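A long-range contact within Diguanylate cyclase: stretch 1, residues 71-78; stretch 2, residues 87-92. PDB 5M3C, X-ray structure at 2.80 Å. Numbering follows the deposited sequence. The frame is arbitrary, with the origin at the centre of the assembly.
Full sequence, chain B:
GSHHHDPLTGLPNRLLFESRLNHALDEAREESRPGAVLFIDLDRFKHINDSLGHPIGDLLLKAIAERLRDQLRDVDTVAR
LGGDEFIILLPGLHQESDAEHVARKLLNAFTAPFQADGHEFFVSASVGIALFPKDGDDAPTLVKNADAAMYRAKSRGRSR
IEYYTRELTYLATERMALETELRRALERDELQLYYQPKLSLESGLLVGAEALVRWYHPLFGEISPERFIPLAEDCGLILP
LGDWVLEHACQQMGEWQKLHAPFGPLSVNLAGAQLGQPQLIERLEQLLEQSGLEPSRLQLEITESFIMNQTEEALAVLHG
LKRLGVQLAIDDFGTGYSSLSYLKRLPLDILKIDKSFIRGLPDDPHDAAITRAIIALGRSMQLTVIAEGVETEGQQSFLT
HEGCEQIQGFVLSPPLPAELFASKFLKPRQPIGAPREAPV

Stretch 1 71-78: QLRDVDTV
Stretch 2 87-92: IILLPG

Stretch 2 runs as an extended strand from Ile 87 to Leu 90, antiparallel to Thr 77 and Val 78; CA-CA separations of 4.6 Å for Val 78 with Ile 88, 5.4 Å for Thr 77 with Leu 89 and 5.1 Å for Asp 76 with Leu 90 fix the register. Ile 87 (phi/psi -131/143, chi1 t, chi2 t) points its CA-CB bond away and contributes mainly backbone, its O lying 3.7 Å from Val 78 C.

Ile 88 (-133/147, m, t) forms the non-hydrogen-bonded pair with Val 78 (-108/134, chi1 t). Their side chains share a sheet face, CG1 to CG1 3.8 Å, and Ile 88 CG2 also packs 3.6 Å from CD1 of Leu 72 (m, t).

Leu 89 (-125/131, chi1 t, chi2 -98°) pairs with Thr 77 (-139/129, chi1 151°), side chains on the opposite face, through two hydrogen bonds: Leu 89 N to Thr 77 O, 3.0 Å and 158°, and a weak return from Thr 77 N to Leu 89 O, 3.3 Å and 165°.

Leu 90 (-119/95, m, t) starts sideways, yet its CD2 reaches Leu 72 CD2 at 4.1 Å and Asp 76 CG at 3.3 Å. Asp 76 (chi1 m) accepts at OD2 from Arg 73 N, 3.3 Å, tying its carboxylate to its own loop.

Pro 91 (-70/-50, C-gamma exo) faces stretch 1: CG lies 3.0 Å from Val 75 O.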

# COMPACT_ATOMS: atom_id res chain seq x y z
N GLN B 71 19.08 15.25 -28.78
CA GLN B 71 19.69 14.22 -27.95
C GLN B 71 20.63 13.32 -28.75
O GLN B 71 21.24 12.41 -28.19
CB GLN B 71 18.60 13.37 -27.31
CG GLN B 71 18.87 12.99 -25.86
CD GLN B 71 18.51 14.11 -24.89
OE1 GLN B 71 18.13 15.20 -25.31
NE2 GLN B 71 18.63 13.83 -23.60
N LEU B 72 20.75 13.57 -30.05
CA LEU B 72 21.48 12.66 -30.93
C LEU B 72 22.57 13.33 -31.76
O LEU B 72 22.54 14.54 -31.98
CB LEU B 72 20.51 11.95 -31.86
CG LEU B 72 19.58 10.93 -31.20
CD1 LEU B 72 18.64 10.34 -32.24
CD2 LEU B 72 20.37 9.84 -30.51
N ARG B 73 23.51 12.51 -32.21
CA ARG B 73 24.59 12.96 -33.08
C ARG B 73 24.03 13.38 -34.44
O ARG B 73 22.84 13.25 -34.70
CB ARG B 73 25.61 11.82 -33.28
CG ARG B 73 26.15 11.22 -32.00
CD ARG B 73 27.09 10.06 -32.28
N ASP B 74 24.91 13.88 -35.31
CA ASP B 74 24.49 14.28 -36.65
C ASP B 74 24.32 13.04 -37.52
O ASP B 74 23.38 12.95 -38.31
CB ASP B 74 25.52 15.23 -37.27
CG ASP B 74 24.89 16.18 -38.28
OD1 ASP B 74 24.21 15.71 -39.22
OD2 ASP B 74 25.08 17.41 -38.13
N VAL B 75 25.23 12.08 -37.36
CA VAL B 75 25.14 10.81 -38.08
C VAL B 75 23.83 10.10 -37.76
O VAL B 75 23.27 9.39 -38.60
CB VAL B 75 26.31 9.88 -37.71
N ASP B 76 23.34 10.30 -36.54
CA ASP B 76 22.06 9.74 -36.11
C ASP B 76 20.91 10.50 -36.78
O ASP B 76 21.05 11.67 -37.12
CB ASP B 76 21.92 9.83 -34.59
CG ASP B 76 22.97 9.02 -33.85
OD1 ASP B 76 23.58 8.11 -34.46
OD2 ASP B 76 23.18 9.29 -32.64
N THR B 77 19.78 9.82 -36.94
CA THR B 77 18.60 10.43 -37.57
C THR B 77 17.31 10.03 -36.85
O THR B 77 17.05 8.85 -36.61
CB THR B 77 18.50 10.07 -39.07
OG1 THR B 77 17.12 10.05 -39.48
CG2 THR B 77 19.13 8.71 -39.36
N VAL B 78 16.50 11.03 -36.51
CA VAL B 78 15.21 10.81 -35.87
C VAL B 78 14.09 11.10 -36.86
O VAL B 78 14.12 12.12 -37.54
CB VAL B 78 15.01 11.76 -34.67
CG1 VAL B 78 13.77 11.35 -33.88
CG2 VAL B 78 16.23 11.76 -33.78
N ILE B 87 10.70 6.94 -34.90
CA ILE B 87 11.67 5.89 -35.15
C ILE B 87 13.05 6.50 -35.34
O ILE B 87 13.18 7.59 -35.92
CB ILE B 87 11.27 5.03 -36.37
CG1 ILE B 87 12.05 3.71 -36.35
CG2 ILE B 87 11.50 5.80 -37.66
CD1 ILE B 87 11.35 2.59 -37.08
N ILE B 88 14.06 5.81 -34.84
CA ILE B 88 15.41 6.36 -34.78
C ILE B 88 16.44 5.37 -35.31
O ILE B 88 16.30 4.16 -35.14
CB ILE B 88 15.77 6.74 -33.33
CG1 ILE B 88 14.81 7.82 -32.82
CG2 ILE B 88 17.21 7.24 -33.25
CD1 ILE B 88 14.92 8.07 -31.34
N LEU B 89 17.49 5.91 -35.93
CA LEU B 89 18.54 5.09 -36.52
C LEU B 89 19.90 5.52 -35.96
O LEU B 89 20.21 6.71 -35.91
CB LEU B 89 18.50 5.22 -38.05
CG LEU B 89 19.44 4.41 -38.95
CD1 LEU B 89 20.65 5.24 -39.36
CD2 LEU B 89 19.88 3.09 -38.32
N LEU B 90 20.68 4.54 -35.53
CA LEU B 90 22.04 4.77 -35.06
C LEU B 90 22.99 3.99 -35.96
O LEU B 90 23.24 2.80 -35.74
CB LEU B 90 22.18 4.34 -33.60
CG LEU B 90 21.15 4.93 -32.63
CD1 LEU B 90 21.32 4.32 -31.25
CD2 LEU B 90 21.26 6.45 -32.56
N PRO B 91 23.54 4.68 -36.98
CA PRO B 91 24.26 4.09 -38.11
C PRO B 91 25.62 3.52 -37.74
O PRO B 91 25.94 2.39 -38.09
CB PRO B 91 24.45 5.28 -39.08
CG PRO B 91 23.75 6.45 -38.46
CD PRO B 91 23.58 6.14 -37.01
N GLY B 92 26.41 4.32 -37.04
CA GLY B 92 27.73 3.90 -36.62
C GLY B 92 27.79 3.74 -35.12
O GLY B 92 27.61 4.70 -34.37